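PDB 6DM4: RavO from Legionella pneumophila subsp. pneumophila, which binds phosphotyrosine peptides such as that of human Shc1 through its SH2 domain, the part in this chain, and is probably a bacterial effector protein. Local coordinates for residues Glu11-Asp15 against Arg16-Glu20; Thr104-Gln107 against His108-Asn112; Asn112-Leu115 against Ile116-Leu120. One frame throughout, in Å; residues are numbered along the deposited sequence.

Contact 1: residues Glu11-Asp15 against Arg16-Glu20. With SO4 (sulfate ion), chain H.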
# COMPACT_ATOMS: atom_id res chain seq x y z
N GLU A 11 -0.15 -5.81 1.69
CA GLU A 11 0.62 -6.41 2.77
C GLU A 11 1.86 -5.58 3.08
O GLU A 11 2.24 -5.41 4.24
CB GLU A 11 1.01 -7.84 2.40
CG GLU A 11 0.26 -8.91 3.17
CD GLU A 11 0.62 -10.32 2.74
OE1 GLU A 11 0.22 -10.73 1.62
OE2 GLU A 11 1.30 -11.03 3.51
N ILE A 12 2.51 -5.03 2.04
CA ILE A 12 3.73 -4.26 2.24
C ILE A 12 3.40 -2.87 2.78
O ILE A 12 4.00 -2.41 3.76
CB ILE A 12 4.54 -4.18 0.93
CG1 ILE A 12 5.02 -5.57 0.52
CG2 ILE A 12 5.74 -3.22 1.07
CD1 ILE A 12 5.81 -5.57 -0.78
N PHE A 13 2.45 -2.18 2.15
CA PHE A 13 2.25 -0.76 2.43
C PHE A 13 1.60 -0.51 3.78
O PHE A 13 1.72 0.60 4.31
CB PHE A 13 1.42 -0.12 1.32
CG PHE A 13 2.14 -0.03 0.00
CD1 PHE A 13 3.52 -0.02 -0.05
CD2 PHE A 13 1.42 0.05 -1.18
CE1 PHE A 13 4.18 0.07 -1.27
CE2 PHE A 13 2.08 0.14 -2.40
CZ PHE A 13 3.45 0.14 -2.45
N VAL A 14 0.90 -1.50 4.36
CA VAL A 14 0.34 -1.31 5.69
C VAL A 14 1.34 -1.59 6.79
O VAL A 14 1.07 -1.27 7.96
CB VAL A 14 -0.91 -2.18 5.95
CG1 VAL A 14 -1.94 -2.03 4.84
CG2 VAL A 14 -0.51 -3.64 6.12
N ASP A 15 2.49 -2.18 6.47
CA ASP A 15 3.42 -2.60 7.50
C ASP A 15 4.19 -1.40 8.04
O ASP A 15 4.50 -0.46 7.30
CB ASP A 15 4.39 -3.64 6.94
CG ASP A 15 5.28 -4.24 8.01
OD1 ASP A 15 4.90 -5.28 8.59
OD2 ASP A 15 6.36 -3.67 8.29
N ARG A 16 4.50 -1.44 9.33
CA ARG A 16 5.17 -0.31 9.97
C ARG A 16 6.56 -0.06 9.41
O ARG A 16 7.07 1.06 9.52
CB ARG A 16 5.25 -0.52 11.48
CG ARG A 16 6.05 -1.74 11.91
CD ARG A 16 6.07 -1.86 13.43
NE ARG A 16 6.96 -2.93 13.89
CZ ARG A 16 8.26 -2.78 14.08
NH1 ARG A 16 8.84 -1.61 13.86
NH2 ARG A 16 8.99 -3.81 14.50
N HIS A 17 7.19 -1.07 8.81
CA HIS A 17 8.51 -0.87 8.21
C HIS A 17 8.46 -0.02 6.95
O HIS A 17 9.50 0.52 6.56
CB HIS A 17 9.17 -2.21 7.89
CG HIS A 17 9.57 -3.01 9.09
ND1 HIS A 17 8.72 -3.91 9.70
CD2 HIS A 17 10.72 -3.03 9.80
CE1 HIS A 17 9.34 -4.47 10.73
NE2 HIS A 17 10.55 -3.95 10.81
N TYR A 18 7.30 0.10 6.31
CA TYR A 18 7.21 0.89 5.09
C TYR A 18 7.15 2.38 5.41
O TYR A 18 6.28 2.82 6.16
CB TYR A 18 5.99 0.49 4.26
CG TYR A 18 6.00 1.15 2.91
CD1 TYR A 18 6.85 0.70 1.91
CD2 TYR A 18 5.20 2.26 2.64
CE1 TYR A 18 6.89 1.32 0.67
CE2 TYR A 18 5.23 2.88 1.41
CZ TYR A 18 6.08 2.40 0.43
OH TYR A 18 6.12 3.01 -0.80
N LYS A 19 8.05 3.15 4.80
CA LYS A 19 8.20 4.58 5.05
C LYS A 19 7.81 5.34 3.78
O LYS A 19 8.64 5.53 2.89
CB LYS A 19 9.63 4.90 5.46
CG LYS A 19 10.14 4.08 6.62
CD LYS A 19 9.33 4.36 7.88
CE LYS A 19 9.76 3.47 9.02
NZ LYS A 19 9.06 3.83 10.29
N GLU A 20 6.56 5.80 3.72
CA GLU A 20 6.07 6.45 2.51
C GLU A 20 6.70 7.82 2.27
O GLU A 20 6.68 8.31 1.14
CB GLU A 20 4.54 6.60 2.55
CG GLU A 20 4.02 7.51 3.64
CD GLU A 20 3.67 6.75 4.91
OE1 GLU A 20 4.29 5.71 5.17
OE2 GLU A 20 2.75 7.21 5.63
S SO4 H . 12.54 -2.96 13.75
O1 SO4 H . 11.79 -1.81 14.25
O2 SO4 H . 13.85 -3.01 14.39
O3 SO4 H . 12.70 -2.84 12.30
O4 SO4 H . 11.82 -4.19 14.06
O HOH W 1 3.25 -3.51 11.11
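Phe13 and Tyr18 pack against each other where the chain leaves helix 4-13, and they make the tight half of this short-range contact. CE1 of Phe13 comes to 3.5 Å from CZ of Tyr18, while CD1 of Phe13 sits over the middle of the tyrosine ring. The ring planes are turned 51° apart, an oblique pairing with centroids 4.7 Å from each other. CG2 of Ile12 reaches the same tyrosine at CD1, so the last turn of the helix supplies two apolar neighbours. With CG anti to its own backbone N (chi1 -172°), the tyrosine ring is turned back onto Ile12 and Phe13. Trp43 on strand 40-43 touches both aromatic side chains, and Phe13 also packs on Phe13 of the second subunit.

Between the two halves runs a type I beta turn from Asp15 to Tyr18, after the N-terminal helix of this SH2 domain construct; it turns the chain so that His17 and Lys19 hydrogen-bond to the backbone of Leu41 on strand 40-43. It is closed by Tyr18 N to Asp15 O at 3.0 Å. Asp15 OD2 also grips the turn: it accepts from His17 N at 2.8 Å on the anti side, well out of the carboxylate plane, and from His17 ND1, also at 2.8 Å, through its syn lone pair. Carboxylate and imidazole are nearly coplanar, 13° apart, which, with Phe39 stacked on the ring, holds the imidazole in place with NE2 near a sulfate, probably from the crystallisation liquor.

That outer side is the looser one. Arg16 runs extended from CG to NE, its guanidinium lying over CE1 of His17, and donates from NH1 to sulfate O1 (3.0 Å) and from NH2 to sulfate O4 (2.9 Å). The bonds from His17 NE2 are weak, and a water accepts from Arg16 N.

Contact 2: residues Thr104-Gln107 against His108-Asn112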
# COMPACT_ATOMS: atom_id res chain seq x y z
N THR A 104 8.32 -12.84 4.72
CA THR A 104 9.33 -13.26 3.75
C THR A 104 10.40 -12.19 3.59
O THR A 104 11.60 -12.48 3.69
CB THR A 104 8.66 -13.56 2.41
OG1 THR A 104 7.68 -14.58 2.57
CG2 THR A 104 9.70 -14.02 1.40
N LEU A 105 9.98 -10.95 3.31
CA LEU A 105 10.92 -9.85 3.15
C LEU A 105 11.78 -9.68 4.39
O LEU A 105 13.00 -9.46 4.28
CB LEU A 105 10.16 -8.56 2.83
CG LEU A 105 9.63 -8.46 1.40
CD1 LEU A 105 8.65 -7.30 1.28
CD2 LEU A 105 10.78 -8.33 0.42
N THR A 106 11.18 -9.80 5.58
CA THR A 106 11.95 -9.67 6.81
C THR A 106 13.10 -10.67 6.86
O THR A 106 14.23 -10.32 7.22
CB THR A 106 11.03 -9.84 8.02
OG1 THR A 106 10.07 -8.78 8.03
CG2 THR A 106 11.83 -9.79 9.31
N GLN A 107 12.83 -11.92 6.48
CA GLN A 107 13.89 -12.92 6.47
C GLN A 107 14.95 -12.61 5.42
O GLN A 107 16.14 -12.75 5.68
CB GLN A 107 13.30 -14.32 6.25
CG GLN A 107 12.48 -14.82 7.42
CD GLN A 107 13.29 -14.87 8.70
OE1 GLN A 107 14.42 -15.37 8.71
NE2 GLN A 107 12.72 -14.38 9.79
N HIS A 108 14.53 -12.21 4.22
CA HIS A 108 15.49 -11.91 3.16
C HIS A 108 16.37 -10.73 3.52
O HIS A 108 17.57 -10.72 3.22
CB HIS A 108 14.75 -11.64 1.85
CG HIS A 108 15.63 -11.64 0.63
ND1 HIS A 108 16.26 -10.50 0.18
CD2 HIS A 108 15.96 -12.63 -0.23
CE1 HIS A 108 16.96 -10.79 -0.90
NE2 HIS A 108 16.79 -12.08 -1.17
N ILE A 109 15.80 -9.72 4.18
CA ILE A 109 16.54 -8.51 4.52
C ILE A 109 17.44 -8.74 5.72
O ILE A 109 18.63 -8.38 5.71
CB ILE A 109 15.57 -7.34 4.75
CG1 ILE A 109 14.86 -6.96 3.46
CG2 ILE A 109 16.32 -6.13 5.30
CD1 ILE A 109 13.49 -6.35 3.65
N THR A 110 16.90 -9.31 6.80
CA THR A 110 17.69 -9.43 8.03
C THR A 110 18.80 -10.47 7.89
O THR A 110 19.89 -10.28 8.44
CB THR A 110 16.79 -9.77 9.22
OG1 THR A 110 16.12 -11.00 8.98
CG2 THR A 110 15.76 -8.66 9.45
N GLN A 111 18.55 -11.56 7.16
CA GLN A 111 19.62 -12.51 6.90
C GLN A 111 20.70 -11.88 6.03
O GLN A 111 21.89 -12.12 6.24
CB GLN A 111 19.06 -13.77 6.24
CG GLN A 111 18.20 -14.63 7.16
CD GLN A 111 17.80 -15.96 6.53
OE1 GLN A 111 18.54 -16.54 5.73
NE2 GLN A 111 16.62 -16.46 6.90
N ASN A 112 20.30 -11.06 5.05
CA ASN A 112 21.29 -10.36 4.22
C ASN A 112 22.08 -9.36 5.05
O ASN A 112 23.30 -9.23 4.87
CB ASN A 112 20.60 -9.66 3.06
CG ASN A 112 20.69 -10.45 1.77
OD1 ASN A 112 21.77 -10.90 1.39
ND2 ASN A 112 19.56 -10.64 1.10
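Gln107 and Gln111 join their side-chain amides one turn apart on helix 101-119, the C-terminal alpha helix of the SH2 fold, which packs against the central antiparallel sheet. Followed outward, Gln107 starts with CB 4.0 Å from Gln111 NE2. CG turns off beside the backbone N, and a bend at chi2 (-59°) swings CD round to 4.1 Å from the same NE2. At the end, OE1 accepts a hydrogen bond from Gln111 NE2 at 3.1 Å; the donor lies in the carbonyl plane, on a lone pair of OE1, and the N-H points almost straight at it (162°). The two amide planes are nevertheless 65° apart. Gln111 stays extended beyond CG, and its CB and CG lie against the Gln107 carbonyl oxygen.

On the neighbouring flank the hydroxyl of Thr110 folds back on the helix. Its OG1 sits between the backbone N and the carbonyl carbon, where it donates to Thr106 O, which also accepts from Thr110 N; the two donors come from opposite faces of the carbonyl plane. Thr106 OG1 is in turn hydrogen-bonded to Met102 O. Asn112 packs on an apolar side chain of the bound peptide. The buried flank is largely apolar: Ile109 lies on Leu105, Phe62 and Tyr73. Across this face, CD1 of Ile109 stands 4.1 Å from CB of Leu105.

Contact 3: residues Asn112-Leu115 against Ile116-Leu120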
# COMPACT_ATOMS: atom_id res chain seq x y z
N ASN A 112 20.30 -11.06 5.05
CA ASN A 112 21.29 -10.36 4.22
C ASN A 112 22.08 -9.36 5.05
O ASN A 112 23.30 -9.23 4.87
CB ASN A 112 20.60 -9.66 3.06
CG ASN A 112 20.69 -10.45 1.77
OD1 ASN A 112 21.77 -10.90 1.39
ND2 ASN A 112 19.56 -10.64 1.10
N LYS A 113 21.41 -8.65 5.96
CA LYS A 113 22.13 -7.78 6.88
C LYS A 113 23.10 -8.57 7.74
O LYS A 113 24.20 -8.09 8.06
CB LYS A 113 21.13 -7.02 7.76
CG LYS A 113 21.77 -6.10 8.79
CD LYS A 113 20.70 -5.25 9.49
CE LYS A 113 21.29 -4.47 10.64
NZ LYS A 113 22.54 -3.79 10.21
N GLU A 114 22.72 -9.79 8.13
CA GLU A 114 23.60 -10.63 8.94
C GLU A 114 24.87 -10.98 8.18
O GLU A 114 25.97 -10.94 8.75
CB GLU A 114 22.85 -11.89 9.37
CG GLU A 114 23.67 -12.83 10.23
CD GLU A 114 22.80 -13.68 11.14
OE1 GLU A 114 21.56 -13.56 11.06
OE2 GLU A 114 23.36 -14.47 11.93
N LEU A 115 24.75 -11.33 6.90
CA LEU A 115 25.93 -11.63 6.09
C LEU A 115 26.86 -10.43 6.01
O LEU A 115 28.09 -10.58 6.13
CB LEU A 115 25.52 -12.07 4.69
CG LEU A 115 24.97 -13.48 4.48
CD1 LEU A 115 24.66 -13.69 3.01
CD2 LEU A 115 25.95 -14.52 4.97
N ILE A 116 26.30 -9.24 5.81
CA ILE A 116 27.11 -8.03 5.74
C ILE A 116 27.86 -7.80 7.04
O ILE A 116 29.07 -7.56 7.05
CB ILE A 116 26.22 -6.82 5.38
CG1 ILE A 116 25.59 -6.99 4.00
CG2 ILE A 116 27.04 -5.51 5.47
CD1 ILE A 116 26.55 -6.85 2.86
N GLU A 117 27.14 -7.87 8.17
CA GLU A 117 27.74 -7.57 9.47
C GLU A 117 28.83 -8.56 9.83
O GLU A 117 29.83 -8.20 10.46
CB GLU A 117 26.66 -7.56 10.55
CG GLU A 117 25.69 -6.39 10.48
CD GLU A 117 24.73 -6.38 11.64
OE1 GLU A 117 24.49 -7.46 12.23
OE2 GLU A 117 24.21 -5.30 11.98
N LYS A 118 28.65 -9.84 9.47
CA LYS A 118 29.66 -10.83 9.82
C LYS A 118 30.91 -10.67 8.97
O LYS A 118 32.01 -11.01 9.42
CB LYS A 118 29.08 -12.24 9.67
CG LYS A 118 28.45 -12.77 10.95
CD LYS A 118 27.29 -13.71 10.66
CE LYS A 118 26.58 -14.13 11.94
NZ LYS A 118 26.01 -12.97 12.69
N ALA A 119 30.77 -10.16 7.74
CA ALA A 119 31.94 -9.94 6.89
C ALA A 119 32.75 -8.73 7.34
O ALA A 119 33.96 -8.68 7.09
CB ALA A 119 31.50 -9.76 5.44
N LEU A 120 32.12 -7.76 8.00
CA LEU A 120 32.81 -6.58 8.49
C LEU A 120 33.66 -6.92 9.72
O LEU A 120 34.64 -6.24 10.02
CB LEU A 120 31.81 -5.48 8.82
CG LEU A 120 31.12 -4.85 7.61
CD1 LEU A 120 29.94 -3.98 8.03
CD2 LEU A 120 32.12 -4.05 6.79
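Four successive alpha-helical bonds span the two segments, from Asn112 O to Ile116 N through Leu115 O to Ala119 N, the last the longest at 3.2 Å. They form the closing turns of the C-terminal helix of the SH2 fold, where i to i+4 ion pairs decorate two flanks.

Lys113 pairs with Glu117 in one of the two conformers modelled for the glutamate. The lysine side chain runs extended from CB to CE, then turns at chi4 (48°), which brings NZ to 2.9 Å from Glu117 OE2. The ammonium arrives from above the carboxylate plane, 48° out of it. CE follows close behind at 3.3 Å from the same oxygen, and CG of Glu117 rests against the Lys113 carbonyl. Lys113 NZ also donates to Gln63 O, so the amine has a second partner on strand 55-64.

Glu114 and Lys118 form the second pair, on an exposed flank. Their side chains run side by side, pointing the same way, and Lys118 CD and CE lie along Glu114 CG. The hydrogen bond within this salt bridge is weak, with Lys118 NZ 3.1 Å from Glu114 OE2. Ile116 turns to the sheet, touching Ala64 and His69; its CG1 is 3.3 Å from Asn112 O.

Overall arrangement
Contacts 2 and 3 are consecutive lengths of helix 101-119 and share Asn112, their centres 12 Å apart, whereas contact 1 belongs to the end of helix 4-13 and the loop after it. Contacts 1 and 2 meet through Ile12 and Leu105, so the two helices touch in the apolar interior; contact 3, about 10 Å from contact 1 at the nearest atoms, does not. Chemistry follows position. Contact 1, partly buried, joins an aromatic pair to a histidine-carboxylate bond. Contact 2, also partly buried, uses neutral amide and hydroxyl bonds outside and aliphatic groups inside. Contact 3 lies mostly on the surface and carries ion pairs on its flanks.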